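Local coordinates for DUF3829 family protein (Bacteroides vulgatus, PDB 4YJW) that is of unknown function but folds as an all-alpha, elongated helical protein of the DUF3829 (PF12889) family, probably made as a lipoprotein with a signal peptide, at residues V51-P60 / Y100-Q111; D66-G74 / L85-F93. All blocks are in the same frame, centred on the assembly; numbering follows the deposited sequence.

Contact 1 (V51-P60 / Y100-Q111); sequences VDSLPVVSQP and YENYKTYRLYMQ
R107 and Q111 both reach for the carbonyl oxygen of L54. R107 runs out straight, CG anti to its backbone N (chi1 175°), and its NE bonds L54 O at 2.9 Å; that oxygen lies in the guanidinium plane, although NE stands above the carbonyl plane. V56 CG2 sits over the centre of one guanidinium face and Q111 OE1 over the other. Q111 NE2 donates to V51 O at 3.0 Å, nearly straight, and only weakly to L54 O. Cut back to an alanine, R107 would probably leave L54 O with that weak bond and a water, and V56 CG2 without the flat group it rests on. One turn back, Y103 OH donates to P55 O (2.7 Å), in the carbonyl plane and on a lone pair. At the far end Q59 CA and P60 CD make CH-pi contacts over one face of the Y100 ring, at 3.9 and 3.8 Å from its centroid, while Y100 OH bonds E37. L54 CD1 packs on M110 CB. The loop thus lies along the last turns of helix 79-111, with helix 35-44 touching V57 and Y103, and helix 121-159 packing against Y106.

Contact 2 (D66-G74 / L85-F93); sequences DTVFVSNPG and LKENYGRLF
V70 and Y89 make the central apolar contact between the end of helix 64-71 and helix 79-111. With chi1 at -62°, V70 turns CG1 anti to the carbonyl carbon and leaves CG2 between N and C, over the Y89 ring 3.7 Å from its centroid, a CH-pi contact only 15° off the normal, and CB lies against CE2 of the same ring. A second CH-pi pair follows one turn along: T67 CG2 stands over the F93 ring, 3.9 Å from its centroid and offset toward the rim. V70 CG2 comes to the edge of that same phenyl, so the valine bridges the two aromatic rings. Where the short helix has ended, P73 CG rests against L85 CB at 4.0 Å.

The polar groups find their partners away from the facing surface, within the short helix, just before it or on helix 10-32. S71 OG turns back to T67 O (2.8 Å), and the backbone N of S71 reaches that oxygen from the opposite face of its plane, so one carbonyl takes two donors; the same hydroxyl oxygen lies 3.1 Å from F93 CE2, in an oblique approach. T67 OG1 bonds S63 O and Y89 OH bonds S25 OG, which ties the ring to helix 10-32, while V70 O accepts from Y21 OH.

Between the helices themselves, water supplies the polar link. One molecule donates to S71 O and to K86 O, at 3.0 and 2.7 Å, and the aliphatic part of K86 packs beside the same S71 carbonyl, its CG 3.3 Å from S71 O.

The two helices therefore meet chiefly through methyl-on-ring packing, with a single bridging water joining their backbones, and the hydroxyls of T67, S71 and Y89 bond off to the side, which leaves the shared surface largely apolar.

Both contacts use helix 79-111, contact 2 its earlier part (85-93) and contact 1 its last turns (100-111). Their centres lie about 27 Å apart on opposite sides of the chain's centre; the nearest atoms come within about 6 Å without touching. Along the chain the order is 51-60, 66-74, 85-93, 100-111, so the pair at contact 2 falls between the two partners of contact 1. The connection after helix 35-44 thus runs back along helix 79-111, first as an extended loop and then as the short helix 64-71. One long helix serves as the common surface for both, in keeping with the elongated all-alpha fold.

Contact 1 (V51-P60 / Y100-Q111)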
loop_
_atom_site.group_PDB
_atom_site.type_symbol
_atom_site.label_atom_id
_atom_site.label_comp_id
_atom_site.label_asym_id
_atom_site.label_seq_id
_atom_site.Cartn_x
_atom_site.Cartn_y
_atom_site.Cartn_z
ATOM N N VAL A 51 -10.601 -8.582 -24.257
ATOM C CA VAL A 51 -9.852 -7.326 -24.268
ATOM C C VAL A 51 -10.791 -6.105 -24.110
ATOM O O VAL A 51 -10.467 -5.201 -23.337
ATOM C CB VAL A 51 -9.026 -7.261 -25.575
ATOM C CG1 VAL A 51 -8.524 -5.859 -25.846
ATOM C CG2 VAL A 51 -7.863 -8.247 -25.537
ATOM N N ASP A 52 -11.957 -6.102 -24.801
ATOM C CA ASP A 52 -12.893 -4.958 -24.744
ATOM C C ASP A 52 -13.661 -4.877 -23.408
ATOM O O ASP A 52 -14.297 -3.853 -23.124
ATOM C CB ASP A 52 -13.861 -4.999 -25.944
ATOM C CG ASP A 52 -13.139 -4.712 -27.255
ATOM O OD1 ASP A 52 -12.040 -4.086 -27.214
ATOM O OD2 ASP A 52 -13.634 -5.153 -28.307
ATOM N N SER A 53 -13.537 -5.919 -22.563
ATOM C CA SER A 53 -14.195 -5.946 -21.248
ATOM C C SER A 53 -13.334 -5.350 -20.119
ATOM O O SER A 53 -13.847 -5.198 -19.011
ATOM C CB SER A 53 -14.555 -7.383 -20.874
ATOM O OG SER A 53 -15.544 -7.860 -21.772
ATOM N N LEU A 54 -12.042 -5.043 -20.374
ATOM C CA LEU A 54 -11.136 -4.555 -19.323
ATOM C C LEU A 54 -11.597 -3.195 -18.782
ATOM O O LEU A 54 -11.658 -2.223 -19.536
ATOM C CB LEU A 54 -9.675 -4.469 -19.821
ATOM C CG LEU A 54 -9.077 -5.755 -20.395
ATOM C CD1 LEU A 54 -7.704 -5.491 -21.028
ATOM C CD2 LEU A 54 -8.983 -6.850 -19.338
ATOM N N PRO A 55 -11.974 -3.087 -17.493
ATOM C CA PRO A 55 -12.465 -1.792 -17.015
ATOM C C PRO A 55 -11.353 -0.897 -16.482
ATOM O O PRO A 55 -10.277 -1.374 -16.143
ATOM C CB PRO A 55 -13.433 -2.186 -15.900
ATOM C CG PRO A 55 -12.834 -3.435 -15.314
ATOM C CD PRO A 55 -12.050 -4.126 -16.433
ATOM N N VAL A 56 -11.637 0.399 -16.359
ATOM C CA VAL A 56 -10.680 1.319 -15.729
ATOM C C VAL A 56 -10.745 1.048 -14.219
ATOM O O VAL A 56 -11.842 0.935 -13.657
ATOM C CB VAL A 56 -11.013 2.806 -16.050
ATOM C CG1 VAL A 56 -10.211 3.769 -15.162
ATOM C CG2 VAL A 56 -10.773 3.106 -17.523
ATOM N N VAL A 57 -9.591 0.944 -13.569
ATOM C CA VAL A 57 -9.534 0.766 -12.104
ATOM C C VAL A 57 -8.573 1.827 -11.596
ATOM O O VAL A 57 -7.374 1.672 -11.763
ATOM C CB VAL A 57 -9.148 -0.665 -11.643
ATOM C CG1 VAL A 57 -9.194 -0.718 -10.117
ATOM C CG2 VAL A 57 -10.133 -1.700 -12.234
ATOM N N SER A 58 -9.103 2.891 -11.007
ATOM C CA SER A 58 -8.295 4.024 -10.542
ATOM C C SER A 58 -7.573 3.735 -9.236
ATOM O O SER A 58 -8.101 3.030 -8.376
ATOM C CB SER A 58 -9.177 5.259 -10.366
ATOM O OG SER A 58 -9.861 5.576 -11.567
ATOM N N GLN A 59 -6.362 4.311 -9.078
ATOM C CA GLN A 59 -5.616 4.165 -7.833
ATOM C C GLN A 59 -6.357 4.908 -6.730
ATOM O O GLN A 59 -6.732 6.051 -6.968
ATOM C CB GLN A 59 -4.221 4.793 -8.001
ATOM C CG GLN A 59 -3.322 4.633 -6.788
ATOM C CD GLN A 59 -2.038 5.387 -6.991
ATOM O OE1 GLN A 59 -1.492 5.445 -8.087
ATOM N NE2 GLN A 59 -1.577 6.040 -5.953
ATOM N N PRO A 60 -6.551 4.326 -5.534
ATOM C CA PRO A 60 -7.177 5.099 -4.439
ATOM C C PRO A 60 -6.280 6.275 -4.053
ATOM O O PRO A 60 -5.065 6.132 -4.083
ATOM C CB PRO A 60 -7.317 4.069 -3.300
ATOM C CG PRO A 60 -6.386 2.981 -3.621
ATOM C CD PRO A 60 -6.186 2.962 -5.106
ATOM N N TYR A 100 -1.279 -0.099 -9.654
ATOM C CA TYR A 100 -2.357 0.523 -10.438
ATOM C C TYR A 100 -1.861 1.090 -11.749
ATOM O O TYR A 100 -2.569 0.974 -12.746
ATOM C CB TYR A 100 -3.075 1.590 -9.600
ATOM C CG TYR A 100 -3.948 0.964 -8.538
ATOM C CD1 TYR A 100 -3.434 0.664 -7.279
ATOM C CD2 TYR A 100 -5.279 0.641 -8.798
ATOM C CE1 TYR A 100 -4.216 0.077 -6.300
ATOM C CE2 TYR A 100 -6.085 0.063 -7.814
ATOM C CZ TYR A 100 -5.549 -0.201 -6.560
ATOM O OH TYR A 100 -6.312 -0.748 -5.567
ATOM N N GLU A 101 -0.629 1.633 -11.800
ATOM C CA GLU A 101 -0.093 2.131 -13.078
ATOM C C GLU A 101 0.160 0.968 -14.061
ATOM O O GLU A 101 -0.077 1.133 -15.261
ATOM C CB GLU A 101 1.197 2.947 -12.880
ATOM C CG GLU A 101 0.916 4.357 -12.340
ATOM C CD GLU A 101 0.075 5.281 -13.214
ATOM O OE1 GLU A 101 0.214 5.225 -14.455
ATOM O OE2 GLU A 101 -0.697 6.091 -12.656
ATOM N N ASN A 102 0.686 -0.185 -13.562
ATOM C CA ASN A 102 0.927 -1.361 -14.418
ATOM C C ASN A 102 -0.382 -1.832 -15.042
ATOM O O ASN A 102 -0.388 -2.186 -16.219
ATOM C CB ASN A 102 1.568 -2.515 -13.633
ATOM C CG ASN A 102 3.030 -2.338 -13.343
ATOM O OD1 ASN A 102 3.716 -1.508 -13.948
ATOM N ND2 ASN A 102 3.544 -3.109 -12.375
ATOM N N TYR A 103 -1.477 -1.840 -14.266
ATOM C CA TYR A 103 -2.785 -2.265 -14.804
ATOM C C TYR A 103 -3.270 -1.255 -15.863
ATOM O O TYR A 103 -3.779 -1.657 -16.906
ATOM C CB TYR A 103 -3.847 -2.446 -13.709
ATOM C CG TYR A 103 -5.196 -2.803 -14.301
ATOM C CD1 TYR A 103 -5.377 -4.003 -14.996
ATOM C CD2 TYR A 103 -6.222 -1.861 -14.357
ATOM C CE1 TYR A 103 -6.557 -4.277 -15.684
ATOM C CE2 TYR A 103 -7.430 -2.142 -15.011
ATOM C CZ TYR A 103 -7.589 -3.349 -15.677
ATOM O OH TYR A 103 -8.757 -3.617 -16.352
ATOM N N LYS A 104 -3.096 0.043 -15.609
ATOM C CA LYS A 104 -3.477 1.059 -16.622
ATOM C C LYS A 104 -2.701 0.798 -17.940
ATOM O O LYS A 104 -3.303 0.714 -19.000
ATOM C CB LYS A 104 -3.210 2.476 -16.079
ATOM C CG LYS A 104 -3.393 3.560 -17.151
ATOM C CD LYS A 104 -3.212 4.974 -16.556
ATOM C CE LYS A 104 -3.115 5.993 -17.663
ATOM N NZ LYS A 104 -2.986 7.369 -17.110
ATOM N N THR A 105 -1.379 0.624 -17.856
ATOM C CA THR A 105 -0.519 0.319 -19.013
ATOM C C THR A 105 -1.029 -0.920 -19.731
ATOM O O THR A 105 -1.182 -0.905 -20.950
ATOM C CB THR A 105 0.923 0.121 -18.553
ATOM O OG1 THR A 105 1.338 1.334 -17.958
ATOM C CG2 THR A 105 1.871 -0.213 -19.704
ATOM N N TYR A 106 -1.238 -1.997 -18.967
ATOM C CA TYR A 106 -1.725 -3.272 -19.481
ATOM C C TYR A 106 -3.021 -3.075 -20.260
ATOM O O TYR A 106 -3.119 -3.548 -21.379
ATOM C CB TYR A 106 -1.943 -4.261 -18.315
ATOM C CG TYR A 106 -2.523 -5.589 -18.758
ATOM C CD1 TYR A 106 -1.692 -6.647 -19.136
ATOM C CD2 TYR A 106 -3.899 -5.813 -18.738
ATOM C CE1 TYR A 106 -2.223 -7.879 -19.522
ATOM C CE2 TYR A 106 -4.441 -7.038 -19.138
ATOM C CZ TYR A 106 -3.596 -8.068 -19.516
ATOM O OH TYR A 106 -4.129 -9.276 -19.924
ATOM N N ARG A 107 -4.031 -2.425 -19.651
ATOM C CA ARG A 107 -5.329 -2.237 -20.324
ATOM C C ARG A 107 -5.189 -1.483 -21.669
ATOM O O ARG A 107 -5.756 -1.926 -22.674
ATOM C CB ARG A 107 -6.301 -1.506 -19.398
ATOM C CG ARG A 107 -7.641 -1.161 -20.078
ATOM C CD ARG A 107 -8.597 -0.510 -19.086
ATOM N NE ARG A 107 -9.793 -0.011 -19.771
ATOM C CZ ARG A 107 -9.868 1.172 -20.374
ATOM N NH1 ARG A 107 -8.819 1.991 -20.382
ATOM N NH2 ARG A 107 -10.988 1.546 -20.975
ATOM N N LEU A 108 -4.399 -0.410 -21.705
ATOM C CA LEU A 108 -4.204 0.378 -22.933
ATOM C C LEU A 108 -3.458 -0.420 -24.013
ATOM O O LEU A 108 -3.814 -0.337 -25.195
ATOM C CB LEU A 108 -3.457 1.677 -22.607
ATOM C CG LEU A 108 -4.182 2.632 -21.604
ATOM C CD1 LEU A 108 -3.454 3.988 -21.507
ATOM C CD2 LEU A 108 -5.673 2.849 -21.978
ATOM N N TYR A 109 -2.466 -1.222 -23.596
ATOM C CA TYR A 109 -1.644 -2.069 -24.471
ATOM C C TYR A 109 -2.486 -3.231 -25.033
ATOM O O TYR A 109 -2.268 -3.635 -26.179
ATOM C CB TYR A 109 -0.392 -2.525 -23.680
ATOM C CG TYR A 109 0.214 -3.868 -24.039
ATOM C CD1 TYR A 109 -0.218 -5.037 -23.413
ATOM C CD2 TYR A 109 1.352 -3.947 -24.837
ATOM C CE1 TYR A 109 0.391 -6.264 -23.667
ATOM C CE2 TYR A 109 1.953 -5.174 -25.122
ATOM C CZ TYR A 109 1.481 -6.327 -24.514
ATOM O OH TYR A 109 2.070 -7.544 -24.759
HETATM N N MSE A 110 -3.437 -3.782 -24.245
HETATM C CA MSE A 110 -4.310 -4.839 -24.778
HETATM C C MSE A 110 -5.335 -4.226 -25.764
HETATM O O MSE A 110 -5.540 -4.753 -26.865
HETATM C CB MSE A 110 -5.077 -5.569 -23.636
HETATM C CG MSE A 110 -4.188 -6.383 -22.686
HETATM SE SE MSE A 110 -3.022 -7.668 -23.615
HETATM C CE MSE A 110 -4.421 -8.838 -24.375
ATOM N N GLN A 111 -5.995 -3.132 -25.351
ATOM C CA GLN A 111 -7.081 -2.529 -26.140
ATOM C C GLN A 111 -6.620 -1.830 -27.423
ATOM O O GLN A 111 -7.445 -1.671 -28.327
ATOM C CB GLN A 111 -7.909 -1.580 -25.274
ATOM C CG GLN A 111 -8.733 -2.403 -24.267
ATOM C CD GLN A 111 -9.632 -1.600 -23.366
ATOM O OE1 GLN A 111 -9.485 -0.376 -23.193
ATOM N NE2 GLN A 111 -10.565 -2.291 -22.731
HETATM O O HOH W 1 -9.676 -3.836 -28.940
HETATM O O HOH W 2 -12.949 -0.584 -21.518
HETATM O O HOH W 3 -5.119 1.729 -13.111
HETATM O O HOH W 4 -2.589 6.065 -10.799
#

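Contact 2 (D66-G74 / L85-F93)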
loop_
_atom_site.group_PDB
_atom_site.type_symbol
_atom_site.label_atom_id
_atom_site.label_comp_id
_atom_site.label_asym_id
_atom_site.label_seq_id
_atom_site.Cartn_x
_atom_site.Cartn_y
_atom_site.Cartn_z
ATOM N N ASP A 66 -2.151 13.092 5.610
ATOM C CA ASP A 66 -2.018 11.821 6.353
ATOM C C ASP A 66 -0.824 11.002 5.837
ATOM O O ASP A 66 -0.118 10.375 6.631
ATOM C CB ASP A 66 -3.296 10.979 6.255
ATOM C CG ASP A 66 -4.438 11.464 7.142
ATOM O OD1 ASP A 66 -4.211 12.386 7.959
ATOM O OD2 ASP A 66 -5.545 10.914 7.025
ATOM N N THR A 67 -0.594 11.025 4.514
ATOM C CA THR A 67 0.529 10.338 3.852
ATOM C C THR A 67 1.847 10.909 4.395
ATOM O O THR A 67 2.728 10.142 4.777
ATOM C CB THR A 67 0.421 10.475 2.317
ATOM O OG1 THR A 67 -0.786 9.848 1.889
ATOM C CG2 THR A 67 1.571 9.802 1.595
ATOM N N VAL A 68 1.965 12.239 4.432
ATOM C CA VAL A 68 3.163 12.915 4.956
ATOM C C VAL A 68 3.396 12.502 6.424
ATOM O O VAL A 68 4.535 12.196 6.815
ATOM C CB VAL A 68 3.064 14.455 4.820
ATOM C CG1 VAL A 68 4.222 15.152 5.539
ATOM C CG2 VAL A 68 3.002 14.870 3.354
ATOM N N PHE A 69 2.320 12.502 7.227
ATOM C CA PHE A 69 2.420 12.191 8.643
ATOM C C PHE A 69 2.955 10.775 8.864
ATOM O O PHE A 69 3.893 10.605 9.646
ATOM C CB PHE A 69 1.070 12.396 9.366
ATOM C CG PHE A 69 1.148 12.311 10.880
ATOM C CD1 PHE A 69 1.730 13.334 11.624
ATOM C CD2 PHE A 69 0.578 11.241 11.566
ATOM C CE1 PHE A 69 1.785 13.263 13.022
ATOM C CE2 PHE A 69 0.631 11.175 12.958
ATOM C CZ PHE A 69 1.252 12.173 13.677
ATOM N N VAL A 70 2.401 9.775 8.165
ATOM C CA VAL A 70 2.826 8.391 8.402
ATOM C C VAL A 70 4.185 8.088 7.728
ATOM O O VAL A 70 4.877 7.168 8.166
ATOM C CB VAL A 70 1.765 7.344 8.021
ATOM C CG1 VAL A 70 0.493 7.524 8.865
ATOM C CG2 VAL A 70 1.460 7.335 6.509
ATOM N N SER A 71 4.533 8.824 6.651
ATOM C CA SER A 71 5.788 8.606 5.910
ATOM C C SER A 71 6.982 9.089 6.681
ATOM O O SER A 71 8.097 8.644 6.407
ATOM C CB SER A 71 5.756 9.345 4.570
ATOM O OG SER A 71 4.834 8.737 3.690
ATOM N N ASN A 72 6.769 10.023 7.614
ATOM C CA ASN A 72 7.829 10.636 8.408
ATOM C C ASN A 72 7.590 10.415 9.913
ATOM O O ASN A 72 7.352 11.386 10.648
ATOM C CB ASN A 72 7.942 12.135 8.074
ATOM C CG ASN A 72 8.182 12.407 6.615
ATOM O OD1 ASN A 72 7.249 12.680 5.855
ATOM N ND2 ASN A 72 9.425 12.273 6.175
ATOM N N PRO A 73 7.686 9.146 10.410
ATOM C CA PRO A 73 7.499 8.919 11.857
ATOM C C PRO A 73 8.495 9.734 12.677
ATOM O O PRO A 73 9.639 9.893 12.262
ATOM C CB PRO A 73 7.731 7.411 12.019
ATOM C CG PRO A 73 8.453 6.978 10.804
ATOM C CD PRO A 73 7.986 7.878 9.707
ATOM N N GLY A 74 8.019 10.309 13.774
ATOM C CA GLY A 74 8.802 11.163 14.656
ATOM C C GLY A 74 9.805 10.426 15.518
ATOM O O GLY A 74 9.845 9.188 15.524
ATOM N N LEU A 85 9.272 1.670 10.080
ATOM C CA LEU A 85 7.995 2.267 9.646
ATOM C C LEU A 85 8.191 3.090 8.367
ATOM O O LEU A 85 7.411 2.959 7.421
ATOM C CB LEU A 85 7.382 3.149 10.752
ATOM C CG LEU A 85 6.786 2.407 11.963
ATOM C CD1 LEU A 85 6.647 3.359 13.155
ATOM C CD2 LEU A 85 5.430 1.767 11.613
ATOM N N LYS A 86 9.254 3.901 8.318
ATOM C CA LYS A 86 9.546 4.745 7.150
ATOM C C LYS A 86 9.793 3.883 5.900
ATOM O O LYS A 86 9.250 4.184 4.836
ATOM C CB LYS A 86 10.774 5.630 7.438
ATOM C CG LYS A 86 10.909 6.857 6.553
ATOM C CD LYS A 86 12.162 7.657 6.945
ATOM C CE LYS A 86 12.276 8.986 6.233
ATOM N NZ LYS A 86 12.513 8.836 4.772
ATOM N N GLU A 87 10.577 2.800 6.044
ATOM C CA GLU A 87 10.899 1.886 4.942
ATOM C C GLU A 87 9.646 1.180 4.416
ATOM O O GLU A 87 9.408 1.181 3.205
ATOM C CB GLU A 87 11.938 0.847 5.397
ATOM C CG GLU A 87 12.560 0.046 4.263
ATOM C CD GLU A 87 13.374 -1.159 4.697
ATOM O OE1 GLU A 87 13.925 -1.149 5.823
ATOM O OE2 GLU A 87 13.473 -2.116 3.895
ATOM N N ASN A 88 8.850 0.580 5.307
ATOM C CA ASN A 88 7.648 -0.161 4.898
ATOM C C ASN A 88 6.599 0.739 4.237
ATOM O O ASN A 88 5.995 0.324 3.239
ATOM C CB ASN A 88 7.063 -0.938 6.070
ATOM C CG ASN A 88 7.829 -2.217 6.297
ATOM O OD1 ASN A 88 7.623 -3.212 5.597
ATOM N ND2 ASN A 88 8.750 -2.226 7.264
ATOM N N TYR A 89 6.408 1.979 4.737
ATOM C CA TYR A 89 5.465 2.907 4.117
ATOM C C TYR A 89 5.976 3.377 2.749
ATOM O O TYR A 89 5.194 3.439 1.806
ATOM C CB TYR A 89 5.187 4.110 5.033
ATOM C CG TYR A 89 3.944 3.952 5.881
ATOM C CD1 TYR A 89 2.689 3.823 5.294
ATOM C CD2 TYR A 89 4.013 4.002 7.273
ATOM C CE1 TYR A 89 1.534 3.716 6.068
ATOM C CE2 TYR A 89 2.860 3.897 8.063
ATOM C CZ TYR A 89 1.621 3.775 7.450
ATOM O OH TYR A 89 0.470 3.722 8.191
ATOM N N GLY A 90 7.280 3.670 2.649
ATOM C CA GLY A 90 7.896 4.085 1.385
ATOM C C GLY A 90 7.705 3.038 0.298
ATOM O O GLY A 90 7.259 3.359 -0.811
ATOM N N ARG A 91 7.956 1.769 0.646
ATOM C CA ARG A 91 7.789 0.633 -0.254
ATOM C C ARG A 91 6.322 0.415 -0.576
ATOM O O ARG A 91 5.996 0.141 -1.732
ATOM C CB ARG A 91 8.384 -0.647 0.343
ATOM C CG ARG A 91 9.907 -0.592 0.443
ATOM C CD ARG A 91 10.479 -1.822 1.116
ATOM N NE ARG A 91 11.930 -1.711 1.295
ATOM C CZ ARG A 91 12.835 -2.112 0.404
ATOM N NH1 ARG A 91 12.452 -2.661 -0.743
ATOM N NH2 ARG A 91 14.129 -1.960 0.652
ATOM N N LEU A 92 5.436 0.594 0.425
ATOM C CA LEU A 92 3.990 0.442 0.212
ATOM C C LEU A 92 3.451 1.509 -0.764
ATOM O O LEU A 92 2.716 1.143 -1.695
ATOM C CB LEU A 92 3.232 0.473 1.549
ATOM C CG LEU A 92 1.713 0.257 1.485
ATOM C CD1 LEU A 92 1.361 -1.127 0.923
ATOM C CD2 LEU A 92 1.120 0.368 2.855
ATOM N N PHE A 93 3.827 2.797 -0.597
ATOM C CA PHE A 93 3.380 3.859 -1.513
ATOM C C PHE A 93 3.896 3.636 -2.950
ATOM O O PHE A 93 3.133 3.843 -3.902
ATOM C CB PHE A 93 3.774 5.246 -1.015
ATOM C CG PHE A 93 3.025 5.614 0.241
ATOM C CD1 PHE A 93 1.647 5.478 0.315
ATOM C CD2 PHE A 93 3.693 6.153 1.335
ATOM C CE1 PHE A 93 0.957 5.823 1.483
ATOM C CE2 PHE A 93 2.999 6.484 2.506
ATOM C CZ PHE A 93 1.642 6.287 2.582
HETATM O O HOH W 5 8.096 6.536 4.273
#